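Local atomic coordinates of protein CLPV1 (Pseudomonas aeruginosa, PDB entry 4UQW), a protein that probably uses its ATPase activity to disassemble the contracted TssB-TssC sheath of the type VI secretion system, here represented by its N-terminal domain. Residues A[5-17]-A[89-102]. Sequence-based numbering, arbitrary orientation. Where two conformers were deposited one is given.
Sequences EISRVALFGKLNS and DLSSHVEEAVERGW
R8, on the short helix 8-12 that opens this mainly helical Clp-type N domain, reaches toward the start of helix 92-108, where D89 of strand 89-90 and E95 of the first helical turn form a salt-bridge network with it. Its chain runs extended from CG to NE (chi2 178°), which carries the guanidinium out to the beginning of that helix. In the side-on grip R8 NE donates to E95 OE2 at 2.8 Å; the oxygen lies almost exactly in the guanidinium plane and uses its anti lone pair, and NH2 adds a second bond to the same atom. The end-on grip brings NH1 and NH2 together on D89 OD1, with NH2 2.9 Å from D89 OD1. That oxygen also accepts from the backbone N of L90, so three donors hold it. Both carboxylates stand steeply to the guanidinium plane, and L90 CD1 lies over one guanidinium face.

The apolar layer lies between the two helices, whose axes cross at 52°. V98 is wedged in its middle: CG2 makes a CH-pi contact over the F12 ring, 4.2 Å from its centroid, while CG1 packs 3.7 Å from L11 CD1 and also touches L15 CD2. V94 CG1 meets the F12 ring at its edge, and L90 CD1 approaches F12 CZ to 3.6 Å. Y20 and I23 of helix 17-33 continue the packing around F12. R8, F12, L90 and Y20 line the pocket that holds a benzamidine, probably picked up from the crystallisation liquor.

At the far end K14 lies along the indole of W102. A bend at chi2 (-59°) lays its aliphatic chain over one face, and CE sits 3.7 Å from the centroid of the six-membered ring of W102, a CH-pi contact displaced toward the rim.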
ATOM      1  N   GLU A   5      -7.404  13.008  18.335  1.00 28.29           N
ATOM      2  CA  GLU A   5      -7.357  12.484  16.959  1.00 25.87           C
ATOM      3  C   GLU A   5      -7.097  11.000  17.030  1.00 21.54           C
ATOM      4  O   GLU A   5      -6.580  10.518  18.036  1.00 22.56           O
ATOM      5  CB  GLU A   5      -6.250  13.122  16.134  1.00 28.77           C
ATOM      6  CG  GLU A   5      -6.371  14.626  16.005  1.00 30.24           C
ATOM      7  CD  GLU A   5      -7.556  15.066  15.174  1.00 40.18           C
ATOM      8  OE1 GLU A   5      -8.094  14.241  14.406  1.00 32.78           O
ATOM      9  OE2 GLU A   5      -7.937  16.254  15.286  1.00 51.80           O
ATOM     10  N   ILE A   6      -7.386  10.254  15.970  1.00 19.08           N
ATOM     11  CA  ILE A   6      -7.065   8.835  15.926  1.00 17.28           C
ATOM     12  C   ILE A   6      -5.572   8.620  16.012  1.00 17.22           C
ATOM     13  O   ILE A   6      -4.807   9.339  15.347  1.00 19.56           O
ATOM     14  CB  ILE A   6      -7.601   8.223  14.621  1.00 19.44           C
ATOM     15  CG1 ILE A   6      -9.129   8.174  14.746  1.00 23.18           C
ATOM     16  CG2 ILE A   6      -7.111   6.801  14.397  1.00 19.61           C
ATOM     17  CD1 ILE A   6      -9.887   7.908  13.409  1.00 25.45           C
ATOM     18  N   SER A   7      -5.121   7.719  16.867  1.00 17.53           N
ATOM     19  CA  SER A   7      -3.681   7.506  17.060  0.67 17.64           C
ATOM     20  C   SER A   7      -3.092   6.569  16.019  1.00 16.63           C
ATOM     21  O   SER A   7      -3.780   5.659  15.537  1.00 16.26           O
ATOM     22  CB  SER A   7      -3.426   6.883  18.430  0.67 19.06           C
ATOM     23  OG  SER A   7      -3.933   5.551  18.442  0.67 17.55           O
ATOM     24  N   ARG A   8      -1.829   6.807  15.645  1.00 14.72           N
ATOM     25  CA  ARG A   8      -1.198   5.874  14.714  1.00 15.29           C
ATOM     26  C   ARG A   8      -1.145   4.456  15.296  1.00 16.16           C
ATOM     27  O   ARG A   8      -1.274   3.459  14.569  1.00 15.09           O
ATOM     28  CB  ARG A   8       0.222   6.319  14.351  1.00 14.44           C
ATOM     29  CG  ARG A   8       0.203   7.529  13.391  1.00 15.62           C
ATOM     30  CD  ARG A   8       1.647   7.901  13.148  1.00 18.10           C
ATOM     31  NE  ARG A   8       1.704   8.922  12.098  1.00 17.95           N
ATOM     32  CZ  ARG A   8       2.788   9.615  11.806  1.00 18.97           C
ATOM     33  NH1 ARG A   8       3.925   9.367  12.453  1.00 20.69           N
ATOM     34  NH2 ARG A   8       2.764  10.509  10.804  1.00 19.97           N
ATOM     35  N   VAL A   9      -0.920   4.333  16.606  1.00 13.47           N
ATOM     36  CA  VAL A   9      -0.810   2.980  17.153  1.00 15.66           C
ATOM     37  C   VAL A   9      -2.100   2.184  16.941  1.00 15.75           C
ATOM     38  O   VAL A   9      -2.077   0.968  16.657  1.00 15.20           O
ATOM     39  CB  VAL A   9      -0.381   3.017  18.677  1.00 15.06           C
ATOM     40  CG1 VAL A   9      -1.361   3.826  19.534  1.00 18.71           C
ATOM     41  CG2 VAL A   9      -0.236   1.610  19.217  1.00 15.13           C
ATOM     42  N   ALA A  10      -3.241   2.858  17.074  1.00 13.88           N
ATOM     43  CA  ALA A  10      -4.514   2.173  16.811  1.00 13.95           C
ATOM     44  C   ALA A  10      -4.745   1.913  15.322  1.00 13.68           C
ATOM     45  O   ALA A  10      -5.191   0.803  14.947  1.00 15.18           O
ATOM     46  CB  ALA A  10      -5.702   3.028  17.359  1.00 13.67           C
ATOM     47  N   LEU A  11      -4.462   2.911  14.500  1.00 13.09           N
ATOM     48  CA  LEU A  11      -4.707   2.817  13.061  1.00 15.40           C
ATOM     49  C   LEU A  11      -3.816   1.731  12.429  1.00 14.53           C
ATOM     50  O   LEU A  11      -4.286   0.770  11.798  1.00 14.70           O
ATOM     51  CB  LEU A  11      -4.445   4.197  12.427  1.00 15.30           C
ATOM     52  CG  LEU A  11      -4.524   4.273  10.916  1.00 13.82           C
ATOM     53  CD1 LEU A  11      -5.929   3.968  10.417  1.00 16.23           C
ATOM     54  CD2 LEU A  11      -4.011   5.696  10.493  1.00 18.49           C
ATOM     55  N   PHE A  12      -2.485   1.892  12.604  1.00 14.37           N
ATOM     56  CA  PHE A  12      -1.563   0.917  12.022  1.00 13.11           C
ATOM     57  C   PHE A  12      -1.645  -0.432  12.701  1.00 13.74           C
ATOM     58  O   PHE A  12      -1.319  -1.439  12.091  1.00 14.92           O
ATOM     59  CB  PHE A  12      -0.110   1.467  12.106  1.00 13.64           C
ATOM     60  CG  PHE A  12       0.132   2.562  11.093  1.00 15.57           C
ATOM     61  CD1 PHE A  12      -0.323   3.864  11.312  1.00 17.33           C
ATOM     62  CD2 PHE A  12       0.745   2.267   9.840  1.00 15.67           C
ATOM     63  CE1 PHE A  12      -0.148   4.898  10.335  1.00 17.25           C
ATOM     64  CE2 PHE A  12       0.898   3.272   8.845  1.00 16.88           C
ATOM     65  CZ  PHE A  12       0.441   4.585   9.088  1.00 16.55           C
ATOM     66  N   GLY A  13      -2.122  -0.445  13.951  1.00 13.71           N
ATOM     67  CA  GLY A  13      -2.340  -1.680  14.687  1.00 15.04           C
ATOM     68  C   GLY A  13      -3.353  -2.588  13.983  1.00 16.83           C
ATOM     69  O   GLY A  13      -3.341  -3.810  14.244  1.00 18.86           O
ATOM     70  N   LYS A  14      -4.174  -2.046  13.066  1.00 13.23           N
ATOM     71  CA  LYS A  14      -5.078  -2.925  12.340  1.00 13.93           C
ATOM     72  C   LYS A  14      -4.413  -3.699  11.191  1.00 14.08           C
ATOM     73  O   LYS A  14      -5.000  -4.638  10.656  1.00 15.52           O
ATOM     74  CB  LYS A  14      -6.234  -2.122  11.732  1.00 14.15           C
ATOM     75  CG  LYS A  14      -7.119  -1.452  12.790  1.00 13.51           C
ATOM     76  CD  LYS A  14      -7.723  -2.540  13.724  1.00 16.80           C
ATOM     77  CE  LYS A  14      -8.808  -1.858  14.602  1.00 14.60           C
ATOM     78  NZ  LYS A  14      -9.429  -2.811  15.625  1.00 17.76           N
ATOM     79  N   LEU A  15      -3.190  -3.326  10.807  1.00 13.91           N
ATOM     80  CA  LEU A  15      -2.496  -4.006   9.718  1.00 14.45           C
ATOM     81  C   LEU A  15      -2.156  -5.447  10.080  1.00 15.29           C
ATOM     82  O   LEU A  15      -1.820  -5.733  11.256  1.00 17.50           O
ATOM     83  CB  LEU A  15      -1.199  -3.276   9.361  1.00 13.74           C
ATOM     84  CG  LEU A  15      -1.389  -1.876   8.759  1.00 12.62           C
ATOM     85  CD1 LEU A  15      -0.059  -1.242   8.579  1.00 14.72           C
ATOM     86  CD2 LEU A  15      -2.088  -1.891   7.387  1.00 15.08           C
ATOM     87  N   ASN A  16      -2.237  -6.349   9.116  1.00 15.31           N
ATOM     88  CA  ASN A  16      -1.686  -7.701   9.339  1.00 14.35           C
ATOM     89  C   ASN A  16      -0.167  -7.681   9.380  1.00 16.66           C
ATOM     90  O   ASN A  16       0.458  -6.593   9.225  1.00 15.72           O
ATOM     91  CB  ASN A  16      -2.228  -8.706   8.307  1.00 15.05           C
ATOM     92  CG  ASN A  16      -1.657  -8.517   6.903  1.00 15.39           C
ATOM     93  OD1 ASN A  16      -0.739  -7.709   6.656  1.00 15.69           O
ATOM     94  ND2 ASN A  16      -2.216  -9.264   5.940  1.00 16.75           N
ATOM     95  N   SER A  17       0.456  -8.845   9.635  1.00 17.24           N
ATOM     96  CA  SER A  17       1.877  -8.819   9.892  0.56 15.83           C
ATOM     97  C   SER A  17       2.656  -8.505   8.616  1.00 19.26           C
ATOM     98  O   SER A  17       3.643  -7.781   8.677  1.00 17.36           O
ATOM     99  CB  SER A  17       2.317 -10.151  10.500  0.56 21.45           C
ATOM    100  OG  SER A  17       2.154 -11.183   9.560  0.56 24.84           O
ATOM    101  N   ASP A  89       9.210  11.214   8.502  1.00 18.98           N
ATOM    102  CA  ASP A  89       7.830  10.976   8.959  1.00 17.04           C
ATOM    103  C   ASP A  89       7.090  10.140   7.921  1.00 14.78           C
ATOM    104  O   ASP A  89       7.592   9.856   6.866  1.00 16.62           O
ATOM    105  CB  ASP A  89       7.064  12.309   9.215  1.00 19.97           C
ATOM    106  CG  ASP A  89       6.030  12.207  10.324  1.00 23.17           C
ATOM    107  OD1 ASP A  89       5.586  11.104  10.639  1.00 20.78           O
ATOM    108  OD2 ASP A  89       5.696  13.231  10.957  1.00 30.11           O
ATOM    109  N   LEU A  90       5.861   9.748   8.293  1.00 16.98           N
ATOM    110  CA  LEU A  90       5.002   9.034   7.322  1.00 16.33           C
ATOM    111  C   LEU A  90       4.234   9.997   6.472  1.00 16.27           C
ATOM    112  O   LEU A  90       3.788  11.002   6.968  1.00 18.64           O
ATOM    113  CB  LEU A  90       3.975   8.177   8.041  1.00 17.26           C
ATOM    114  CG  LEU A  90       4.576   7.206   9.044  1.00 15.95           C
ATOM    115  CD1 LEU A  90       3.372   6.488   9.816  1.00 18.95           C
ATOM    116  CD2 LEU A  90       5.518   6.176   8.436  1.00 19.98           C
ATOM    117  N   SER A  91       4.121   9.732   5.164  1.00 15.13           N
ATOM    118  CA  SER A  91       3.202  10.471   4.312  1.00 17.39           C
ATOM    119  C   SER A  91       1.736  10.410   4.801  1.00 16.14           C
ATOM    120  O   SER A  91       1.261   9.336   5.197  1.00 16.17           O
ATOM    121  CB  SER A  91       3.245   9.862   2.915  1.00 17.69           C
ATOM    122  OG  SER A  91       2.287  10.468   2.029  1.00 18.74           O
ATOM    123  N   SER A  92       1.033  11.532   4.681  1.00 15.49           N
ATOM    124  CA  SER A  92      -0.380  11.511   4.974  1.00 15.42           C
ATOM    125  C   SER A  92      -1.087  10.439   4.136  1.00 16.10           C
ATOM    126  O   SER A  92      -2.057   9.829   4.579  1.00 15.40           O
ATOM    127  CB  SER A  92      -0.976  12.897   4.724  1.00 16.72           C
ATOM    128  OG  SER A  92      -2.361  12.911   4.989  1.00 18.79           O
ATOM    129  N   HIS A  93      -0.667  10.202   2.887  1.00 15.91           N
ATOM    130  CA  HIS A  93      -1.352   9.181   2.099  1.00 15.19           C
ATOM    131  C   HIS A  93      -1.194   7.786   2.650  1.00 14.68           C
ATOM    132  O   HIS A  93      -2.063   6.926   2.418  1.00 14.24           O
ATOM    133  CB  HIS A  93      -0.847   9.219   0.630  1.00 15.75           C
ATOM    134  CG  HIS A  93      -1.429  10.357  -0.160  1.00 18.24           C
ATOM    135  ND1 HIS A  93      -0.878  10.778  -1.352  1.00 23.29           N
ATOM    136  CD2 HIS A  93      -2.510  11.147   0.063  1.00 19.39           C
ATOM    137  CE1 HIS A  93      -1.614  11.753  -1.847  1.00 19.63           C
ATOM    138  NE2 HIS A  93      -2.624  11.989  -1.024  1.00 27.18           N
ATOM    139  N   VAL A  94      -0.097   7.496   3.369  1.00 13.75           N
ATOM    140  CA  VAL A  94       0.058   6.172   3.929  1.00 14.11           C
ATOM    141  C   VAL A  94      -0.971   6.019   5.089  1.00 16.92           C
ATOM    142  O   VAL A  94      -1.679   4.983   5.160  1.00 14.06           O
ATOM    143  CB  VAL A  94       1.512   5.983   4.434  1.00 13.26           C
ATOM    144  CG1 VAL A  94       1.616   4.791   5.377  1.00 14.48           C
ATOM    145  CG2 VAL A  94       2.397   5.796   3.215  1.00 17.60           C
ATOM    146  N   GLU A  95      -1.119   7.050   5.930  1.00 15.58           N
ATOM    147  CA  GLU A  95      -2.144   7.019   7.010  1.00 14.52           C
ATOM    148  C   GLU A  95      -3.527   6.837   6.376  1.00 14.34           C
ATOM    149  O   GLU A  95      -4.336   6.034   6.846  1.00 15.16           O
ATOM    150  CB  GLU A  95      -2.193   8.300   7.873  1.00 14.38           C
ATOM    151  CG  GLU A  95      -0.878   8.558   8.611  1.00 18.35           C
ATOM    152  CD  GLU A  95      -0.979   9.843   9.423  1.00 21.00           C
ATOM    153  OE1 GLU A  95      -1.899  10.679   9.190  1.00 21.45           O
ATOM    154  OE2 GLU A  95      -0.162  10.053  10.314  1.00 19.85           O
ATOM    155  N   GLU A  96      -3.802   7.628   5.340  1.00 13.82           N
ATOM    156  CA  GLU A  96      -5.141   7.571   4.761  1.00 13.00           C
ATOM    157  C   GLU A  96      -5.423   6.218   4.141  1.00 14.75           C
ATOM    158  O   GLU A  96      -6.553   5.680   4.227  1.00 15.60           O
ATOM    159  CB  GLU A  96      -5.259   8.655   3.681  1.00 15.47           C
ATOM    160  CG  GLU A  96      -6.719   8.962   3.385  1.00 23.32           C
ATOM    161  CD  GLU A  96      -6.924  10.101   2.403  1.00 32.73           C
ATOM    162  OE1 GLU A  96      -5.960  10.916   2.109  1.00 30.50           O
ATOM    163  OE2 GLU A  96      -8.084  10.126   1.907  1.00 29.44           O
ATOM    164  N   ALA A  97      -4.440   5.625   3.485  1.00 12.90           N
ATOM    165  CA  ALA A  97      -4.670   4.307   2.912  1.00 13.17           C
ATOM    166  C   ALA A  97      -4.978   3.270   4.003  1.00 12.20           C
ATOM    167  O   ALA A  97      -5.792   2.380   3.741  1.00 13.83           O
ATOM    168  CB  ALA A  97      -3.414   3.840   2.048  1.00 13.77           C
ATOM    169  N   VAL A  98      -4.309   3.345   5.159  1.00 13.57           N
ATOM    170  CA  VAL A  98      -4.632   2.371   6.200  1.00 12.51           C
ATOM    171  C   VAL A  98      -6.073   2.596   6.648  1.00 12.83           C
ATOM    172  O   VAL A  98      -6.802   1.598   6.820  1.00 14.97           O
ATOM    173  CB  VAL A  98      -3.671   2.495   7.401  1.00 12.11           C
ATOM    174  CG1 VAL A  98      -4.058   1.456   8.499  1.00 13.63           C
ATOM    175  CG2 VAL A  98      -2.221   2.198   6.953  1.00 14.59           C
ATOM    176  N   GLU A  99      -6.498   3.856   6.845  1.00 12.54           N
ATOM    177  CA  GLU A  99      -7.913   4.078   7.249  1.00 12.87           C
ATOM    178  C   GLU A  99      -8.883   3.469   6.215  1.00 15.10           C
ATOM    179  O   GLU A  99      -9.862   2.803   6.608  1.00 14.77           O
ATOM    180  CB  GLU A  99      -8.173   5.582   7.443  1.00 15.35           C
ATOM    181  CG  GLU A  99      -9.595   5.809   7.914  1.00 16.16           C
ATOM    182  CD  GLU A  99      -9.934   7.269   8.120  1.00 26.87           C
ATOM    183  OE1 GLU A  99      -9.214   7.968   8.862  1.00 32.11           O
ATOM    184  OE2 GLU A  99     -10.910   7.651   7.521  1.00 32.18           O
ATOM    185  N   ARG A 100      -8.676   3.758   4.932  1.00 13.98           N
ATOM    186  CA  ARG A 100      -9.594   3.215   3.938  1.00 13.73           C
ATOM    187  C   ARG A 100      -9.507   1.706   3.853  1.00 13.38           C
ATOM    188  O   ARG A 100     -10.544   1.043   3.645  1.00 15.04           O
ATOM    189  CB  ARG A 100      -9.305   3.818   2.557  1.00 15.11           C
ATOM    190  CG  ARG A 100      -9.290   5.352   2.567  1.00 14.70           C
ATOM    191  CD  ARG A 100     -10.553   5.991   3.200  1.00 19.33           C
ATOM    192  NE  ARG A 100     -11.790   5.575   2.605  1.00 23.48           N
ATOM    193  CZ  ARG A 100     -12.935   5.647   3.317  1.00 25.97           C
ATOM    194  NH1 ARG A 100     -12.898   6.166   4.549  1.00 29.95           N
ATOM    195  NH2 ARG A 100     -14.070   5.253   2.801  1.00 28.59           N
ATOM    196  N   GLY A 101      -8.312   1.112   4.035  1.00 13.05           N
ATOM    197  CA  GLY A 101      -8.231  -0.349   4.063  1.00 13.61           C
ATOM    198  C   GLY A 101      -8.984  -0.931   5.243  1.00 13.85           C
ATOM    199  O   GLY A 101      -9.562  -2.016   5.098  1.00 14.18           O
ATOM    200  N   TRP A 102      -8.918  -0.251   6.389  1.00 14.27           N
ATOM    201  CA  TRP A 102      -9.720  -0.682   7.553  1.00 13.79           C
ATOM    202  C   TRP A 102     -11.213  -0.577   7.256  1.00 13.26           C
ATOM    203  O   TRP A 102     -11.975  -1.511   7.625  1.00 14.51           O
ATOM    204  CB  TRP A 102      -9.364   0.162   8.777  1.00 13.83           C
ATOM    205  CG  TRP A 102     -10.282  -0.080   9.975  1.00 13.24           C
ATOM    206  CD1 TRP A 102     -11.073   0.860  10.575  1.00 14.70           C
ATOM    207  CD2 TRP A 102     -10.519  -1.319  10.687  1.00 14.01           C
ATOM    208  NE1 TRP A 102     -11.785   0.306  11.639  1.00 15.11           N
ATOM    209  CE2 TRP A 102     -11.459  -1.025  11.705  1.00 13.69           C
ATOM    210  CE3 TRP A 102     -10.029  -2.624  10.553  1.00 14.17           C
ATOM    211  CZ2 TRP A 102     -11.922  -1.977  12.615  1.00 16.02           C
ATOM    212  CZ3 TRP A 102     -10.509  -3.600  11.458  1.00 16.04           C
ATOM    213  CH2 TRP A 102     -11.414  -3.251  12.467  1.00 16.73           C
TER